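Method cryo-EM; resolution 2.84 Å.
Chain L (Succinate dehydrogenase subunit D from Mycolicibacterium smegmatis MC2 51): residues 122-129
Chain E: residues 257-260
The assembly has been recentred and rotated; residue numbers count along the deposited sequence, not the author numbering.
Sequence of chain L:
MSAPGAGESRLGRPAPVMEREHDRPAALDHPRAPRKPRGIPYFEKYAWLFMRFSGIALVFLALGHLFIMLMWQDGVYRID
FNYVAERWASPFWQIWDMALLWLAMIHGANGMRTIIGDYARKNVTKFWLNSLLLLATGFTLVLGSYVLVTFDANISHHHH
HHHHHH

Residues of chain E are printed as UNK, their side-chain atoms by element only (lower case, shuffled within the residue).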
# COMPACT_ATOMS: atom_id res chain seq x y z
N LYS L 122 25.28 19.06 5.83
CA LYS L 122 24.00 19.72 6.00
C LYS L 122 23.26 19.81 4.67
O LYS L 122 23.87 19.99 3.62
CB LYS L 122 24.18 21.12 6.57
CG LYS L 122 24.97 21.19 7.84
CD LYS L 122 25.03 22.61 8.33
CE LYS L 122 26.19 22.83 9.28
NZ LYS L 122 26.43 24.29 9.51
N ASN L 123 21.94 19.71 4.74
CA ASN L 123 21.13 19.79 3.54
C ASN L 123 21.15 21.18 2.93
O ASN L 123 21.10 21.32 1.71
CB ASN L 123 19.70 19.36 3.84
CG ASN L 123 19.59 17.88 4.13
OD1 ASN L 123 19.40 17.48 5.27
ND2 ASN L 123 19.73 17.06 3.10
N VAL L 124 21.27 22.22 3.76
CA VAL L 124 21.39 23.57 3.22
C VAL L 124 22.73 23.74 2.51
O VAL L 124 22.81 24.37 1.45
CB VAL L 124 21.19 24.60 4.35
CG1 VAL L 124 22.34 25.56 4.42
CG2 VAL L 124 19.91 25.35 4.13
N THR L 125 23.80 23.17 3.07
CA THR L 125 25.09 23.24 2.41
C THR L 125 25.06 22.51 1.08
O THR L 125 25.57 23.00 0.08
CB THR L 125 26.17 22.66 3.31
OG1 THR L 125 26.21 23.41 4.52
CG2 THR L 125 27.51 22.75 2.63
N LYS L 126 24.45 21.32 1.06
CA LYS L 126 24.35 20.58 -0.19
C LYS L 126 23.54 21.35 -1.22
O LYS L 126 23.92 21.40 -2.40
CB LYS L 126 23.73 19.22 0.08
CG LYS L 126 23.52 18.39 -1.14
CD LYS L 126 23.30 16.95 -0.78
CE LYS L 126 22.66 16.21 -1.92
NZ LYS L 126 21.32 16.77 -2.21
N PHE L 127 22.44 21.98 -0.81
CA PHE L 127 21.63 22.77 -1.73
C PHE L 127 22.43 23.91 -2.34
O PHE L 127 22.47 24.07 -3.57
CB PHE L 127 20.40 23.31 -1.01
CG PHE L 127 19.48 24.11 -1.88
CD1 PHE L 127 18.52 23.49 -2.64
CD2 PHE L 127 19.57 25.48 -1.92
CE1 PHE L 127 17.68 24.22 -3.44
CE2 PHE L 127 18.73 26.21 -2.72
CZ PHE L 127 17.79 25.58 -3.47
N TRP L 128 23.09 24.70 -1.50
CA TRP L 128 23.77 25.87 -2.04
C TRP L 128 25.03 25.50 -2.81
O TRP L 128 25.41 26.20 -3.75
CB TRP L 128 24.08 26.86 -0.92
CG TRP L 128 22.86 27.55 -0.42
CD1 TRP L 128 22.31 27.43 0.82
CD2 TRP L 128 22.03 28.46 -1.14
NE1 TRP L 128 21.19 28.21 0.91
CE2 TRP L 128 20.99 28.85 -0.28
CE3 TRP L 128 22.06 28.99 -2.43
CZ2 TRP L 128 20.00 29.75 -0.67
CZ3 TRP L 128 21.08 29.87 -2.81
CH2 TRP L 128 20.06 30.24 -1.94
N LEU L 129 25.68 24.38 -2.47
CA LEU L 129 26.83 23.96 -3.25
C LEU L 129 26.42 23.40 -4.60
O LEU L 129 27.10 23.65 -5.60
CB LEU L 129 27.64 22.93 -2.48
CG LEU L 129 28.66 23.50 -1.50
CD1 LEU L 129 29.37 22.39 -0.79
CD2 LEU L 129 29.65 24.36 -2.23
N UNK E 257 10.83 21.29 2.22
CA UNK E 257 10.75 20.54 0.97
C UNK E 257 11.88 20.86 0.01
O UNK E 257 12.28 20.00 -0.77
c UNK E 257 9.42 20.81 0.28
c UNK E 257 7.00 20.52 0.19
c UNK E 257 8.28 19.87 0.60
c UNK E 257 8.48 18.60 -0.14
N UNK E 258 12.40 22.09 0.02
CA UNK E 258 13.43 22.42 -0.96
C UNK E 258 14.83 22.10 -0.45
O UNK E 258 15.71 21.81 -1.26
c UNK E 258 13.38 23.89 -1.37
c UNK E 258 12.41 27.02 -0.37
s UNK E 258 14.04 26.55 -0.91
c UNK E 258 14.08 24.83 -0.43
N UNK E 259 15.06 22.15 0.86
CA UNK E 259 16.34 21.70 1.42
C UNK E 259 16.25 20.22 1.79
O UNK E 259 16.35 19.83 2.94
c UNK E 259 17.38 24.44 1.22
c UNK E 259 16.71 22.52 2.64
c UNK E 259 17.06 26.67 1.91
c UNK E 259 16.84 23.98 2.38
c UNK E 259 16.42 24.89 3.31
c UNK E 259 17.49 25.78 0.98
c UNK E 259 16.53 26.23 3.08
N UNK E 260 16.05 19.40 0.77
CA UNK E 260 15.96 17.96 0.99
C UNK E 260 16.46 17.20 -0.22
O UNK E 260 17.40 16.41 -0.12
c UNK E 260 14.54 17.57 1.32

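Position 257 of chain E carries four side-chain carbons, forked at the second, and none of them reaches chain L. One carbon before the fork and two methyls after it make this L257(E). It lies in the last turn of a helix that begins earlier in the chain, and its side chain is buried; a branched hydrocarbon suits such a place, since it leaves no polar group unsatisfied.

Position 258 has an unbranched side chain of two carbons, a sulfur and a terminal carbon. The sulfur lies 5.2 Å from the centroid of the F127(L) ring, yet the closest contact belongs to the backbone, whose O is 3.6 Å from CD1 of F127(L). The unbranched chain with its sulfur is the pattern of methionine: M258(E). With chi1 p, chi2 t and chi3 p, the flexible chain gives SD an oblique sulfur-aromatic approach that suits a polarizable thioether.

Position 259 shows one carbon leading to a ring of six carbons, with no further atom on the ring. CG2 of V124(L) sits over one face, 3.6 Å from the ring centroid and only 9° off the normal, an almost ideal CH-pi contact, and the edge of the same ring meets the face of F127(L), with the planes at 74°. The absence of a hydroxyl oxygen separates phenylalanine from tyrosine, so this is F259(E). It is the first residue after the helix to leave helical phi/psi. Its CA-to-CB bond points sideways, yet the end of its ring comes nearer to chain L, with CE1 of F259(E) 3.6 Å from CD2 of F127(L). A flat ring suits this place because its face and its edge can both be used.

Position 260 has a single side-chain carbon, which points away from chain L and stays at least 5.5 Å from it, while the backbone O is 4.0 Å from ND2 of N123(L), too far for a hydrogen bond. This is A260(E); a small methyl is enough where the backbone makes the approach. A weak hydrogen bond from N of A260(E) to O of M258(E), at 3.2 Å, links the chain back to the helix end.

The contact works by apolar packing, without a hydrogen bond between the stretches. On chain L, V124(L) and F127(L), three residues apart near the start of a helix, lie nearly one turn from each other, and F259(E) packs against both. N123(L) adds its CB, 3.5 Å from O of F259(E). Shape and aromatic geometry, rather than polar pairing, join the two chains here.

Chain E, residues 257-260: LMFA
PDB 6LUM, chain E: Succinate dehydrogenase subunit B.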